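Local coordinates for uncharacterized NTF2-like protein (Burkholderia xenovorans LB400, PDB 3FGY), which is of unknown function but adopts the NTF2-like fold of SnoaL-like proteins, a cone-shaped fold whose pocket probably receives a small molecule, at residues Lys12-Ala17 against Ala28-Asp33. Numbering follows the deposited sequence.
Sequences KDFFAA and AVSAED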
ATOM      1  N   LYS A  12     -10.319 -14.139  -2.262  1.00 27.65           N
ATOM      2  CA  LYS A  12      -9.971 -14.932  -3.450  1.00 29.96           C
ATOM      3  C   LYS A  12     -11.188 -15.153  -4.388  1.00 31.30           C
ATOM      4  O   LYS A  12     -11.045 -15.057  -5.607  1.00 36.07           O
ATOM      5  CB  LYS A  12      -9.325 -16.267  -3.032  1.00 29.54           C
ATOM      6  CG  LYS A  12      -7.936 -16.091  -2.413  1.00 26.55           C
ATOM      7  CD  LYS A  12      -7.301 -17.415  -1.994  1.00 29.00           C
ATOM      8  CE  LYS A  12      -5.876 -17.208  -1.480  1.00 28.72           C
ATOM      9  NZ  LYS A  12      -5.306 -18.433  -0.817  1.00 34.51           N
ATOM     10  N   ASP A  13     -12.366 -15.413  -3.821  1.00 31.18           N
ATOM     11  CA  ASP A  13     -13.627 -15.532  -4.597  1.00 32.09           C
ATOM     12  C   ASP A  13     -14.012 -14.208  -5.277  1.00 35.95           C
ATOM     13  O   ASP A  13     -14.671 -14.206  -6.322  1.00 37.09           O
ATOM     14  CB  ASP A  13     -14.802 -15.951  -3.702  1.00 32.05           C
ATOM     15  CG  ASP A  13     -14.705 -17.388  -3.211  1.00 30.49           C
ATOM     16  OD1 ASP A  13     -13.902 -18.168  -3.773  1.00 30.20           O
ATOM     17  OD2 ASP A  13     -15.437 -17.717  -2.251  1.00 30.76           O
ATOM     18  N   PHE A  14     -13.609 -13.092  -4.659  1.00 36.93           N
ATOM     19  CA  PHE A  14     -13.938 -11.742  -5.130  1.00 37.25           C
ATOM     20  C   PHE A  14     -13.246 -11.485  -6.466  1.00 39.87           C
ATOM     21  O   PHE A  14     -13.907 -11.163  -7.464  1.00 39.83           O
ATOM     22  CB  PHE A  14     -13.523 -10.717  -4.062  1.00 34.61           C
ATOM     23  CG  PHE A  14     -13.796  -9.285  -4.430  1.00 30.06           C
ATOM     24  CD1 PHE A  14     -15.082  -8.772  -4.400  1.00 30.77           C
ATOM     25  CD2 PHE A  14     -12.750  -8.443  -4.769  1.00 28.87           C
ATOM     26  CE1 PHE A  14     -15.312  -7.438  -4.734  1.00 29.99           C
ATOM     27  CE2 PHE A  14     -12.981  -7.114  -5.092  1.00 29.87           C
ATOM     28  CZ  PHE A  14     -14.256  -6.622  -5.076  1.00 24.44           C
ATOM     29  N   PHE A  15     -11.930 -11.676  -6.484  1.00 41.62           N
ATOM     30  CA  PHE A  15     -11.157 -11.695  -7.727  1.00 44.49           C
ATOM     31  C   PHE A  15     -11.511 -12.869  -8.663  1.00 46.01           C
ATOM     32  O   PHE A  15     -11.337 -12.773  -9.880  1.00 45.49           O
ATOM     33  CB  PHE A  15      -9.667 -11.775  -7.427  1.00 44.67           C
ATOM     34  CG  PHE A  15      -9.202 -10.815  -6.372  1.00 48.48           C
ATOM     35  CD1 PHE A  15      -9.746  -9.535  -6.273  1.00 47.92           C
ATOM     36  CD2 PHE A  15      -8.188 -11.181  -5.490  1.00 50.98           C
ATOM     37  CE1 PHE A  15      -9.296  -8.644  -5.293  1.00 51.72           C
ATOM     38  CE2 PHE A  15      -7.738 -10.294  -4.509  1.00 52.15           C
ATOM     39  CZ  PHE A  15      -8.294  -9.025  -4.414  1.00 48.17           C
ATOM     40  N   ALA A  16     -11.976 -13.981  -8.101  1.00 47.81           N
ATOM     41  CA  ALA A  16     -12.360 -15.134  -8.923  1.00 48.71           C
ATOM     42  C   ALA A  16     -13.520 -14.770  -9.846  1.00 49.30           C
ATOM     43  O   ALA A  16     -13.482 -15.047 -11.056  1.00 49.25           O
ATOM     44  CB  ALA A  16     -12.733 -16.325  -8.048  1.00 49.10           C
ATOM     45  N   ALA A  17     -14.546 -14.149  -9.265  1.00 49.17           N
ATOM     46  CA  ALA A  17     -15.709 -13.694 -10.024  1.00 49.90           C
ATOM     47  C   ALA A  17     -15.327 -12.528 -10.933  1.00 49.91           C
ATOM     48  O   ALA A  17     -15.928 -12.319 -11.997  1.00 51.25           O
ATOM     49  CB  ALA A  17     -16.835 -13.292  -9.077  1.00 49.01           C
ATOM     50  N   ALA A  28     -22.109 -11.309  -5.409  1.00 41.90           N
ATOM     51  CA  ALA A  28     -22.525 -12.270  -4.385  1.00 38.96           C
ATOM     52  C   ALA A  28     -21.576 -12.258  -3.187  1.00 34.62           C
ATOM     53  O   ALA A  28     -21.976 -12.632  -2.085  1.00 35.65           O
ATOM     54  CB  ALA A  28     -22.625 -13.679  -4.969  1.00 40.46           C
ATOM     55  N   VAL A  29     -20.332 -11.828  -3.402  1.00 30.43           N
ATOM     56  CA  VAL A  29     -19.368 -11.677  -2.310  1.00 25.46           C
ATOM     57  C   VAL A  29     -19.068 -10.207  -1.979  1.00 23.33           C
ATOM     58  O   VAL A  29     -18.091  -9.917  -1.288  1.00 24.89           O
ATOM     59  CB  VAL A  29     -18.037 -12.427  -2.607  1.00 24.81           C
ATOM     60  CG1 VAL A  29     -18.303 -13.928  -2.777  1.00 28.99           C
ATOM     61  CG2 VAL A  29     -17.306 -11.844  -3.814  1.00 27.33           C
ATOM     62  N   SER A  30     -19.915  -9.296  -2.471  1.00 21.50           N
ATOM     63  CA  SER A  30     -19.755  -7.842  -2.319  1.00 19.54           C
ATOM     64  C   SER A  30     -20.891  -7.277  -1.480  1.00 18.62           C
ATOM     65  O   SER A  30     -22.075  -7.516  -1.785  1.00 20.73           O
ATOM     66  CB  SER A  30     -19.761  -7.162  -3.680  1.00 18.97           C
ATOM     67  OG  SER A  30     -18.549  -7.419  -4.382  1.00 25.06           O
ATOM     68  N   ALA A  31     -20.548  -6.539  -0.422  1.00 19.35           N
ATOM     69  CA  ALA A  31     -21.565  -5.895   0.420  1.00 18.13           C
ATOM     70  C   ALA A  31     -22.377  -4.920  -0.425  1.00 18.25           C
ATOM     71  O   ALA A  31     -21.889  -4.378  -1.404  1.00 16.61           O
ATOM     72  CB  ALA A  31     -20.949  -5.192   1.599  1.00 18.78           C
ATOM     73  N   GLU A  32     -23.651  -4.737  -0.092  1.00 20.34           N
ATOM     74  CA  GLU A  32     -24.453  -3.799  -0.862  1.00 21.89           C
ATOM     75  C   GLU A  32     -23.914  -2.363  -0.741  1.00 21.24           C
ATOM     76  O   GLU A  32     -24.023  -1.575  -1.667  1.00 22.92           O
ATOM     77  CB  GLU A  32     -25.929  -3.901  -0.484  1.00 21.88           C
ATOM     78  CG  GLU A  32     -26.592  -5.154  -1.071  1.00 25.37           C
ATOM     79  N   ASP A  33     -23.291  -2.054   0.387  1.00 22.12           N
ATOM     80  CA  ASP A  33     -22.705  -0.737   0.628  1.00 22.65           C
ATOM     81  C   ASP A  33     -21.186  -0.770   0.396  1.00 21.32           C
ATOM     82  O   ASP A  33     -20.445   0.046   0.962  1.00 19.75           O
ATOM     83  CB  ASP A  33     -23.013  -0.277   2.064  1.00 23.76           C
ATOM     84  CG  ASP A  33     -22.646  -1.325   3.116  1.00 35.90           C
ATOM     85  OD1 ASP A  33     -22.430  -2.506   2.745  1.00 38.84           O
ATOM     86  OD2 ASP A  33     -22.573  -0.967   4.320  1.00 50.24           O
TER
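Phe14 and Val29 have the nearest CA atoms across the two segments, 6.1 Å apart, where a turn of helix 5-20 faces the chain as it leaves helix 23-28 and enters the short strand 30-31. From there segment 28-33 runs away from the helix and turns a corner at Glu32 and Asp33. Val29 points at the helix and spreads its two methyls over it: CG2 rests 3.6 Å from Phe14 CA, while CG1 reaches the CB of Asp13 at 4.1 Å. The carboxylate of Asp13 is engaged within its own helix, where OD1 is hydrogen-bonded to Gln9 NE2, one turn earlier. In this NTF2-like fold the N-terminal helices pack against the curved mixed sheet, and Val29 and Ala31 pair through their backbones with Val114 of strand 113-120. With CG anti to the backbone N (chi1 179°), the Phe14 ring extends from the helix past Val29 and meets Val29 and Ser30 with its edge. CD1 lies 3.8 Å from Val29 CG2, and CE1 is 3.3 Å from Ser30 OG, close to the ring plane. The hydroxyl of buried Ser30 is hydrogen-bonded to Leu26 O, and the Leu26 side chain also touches Phe14; Val114 and Ile117 add contacts from the sheet.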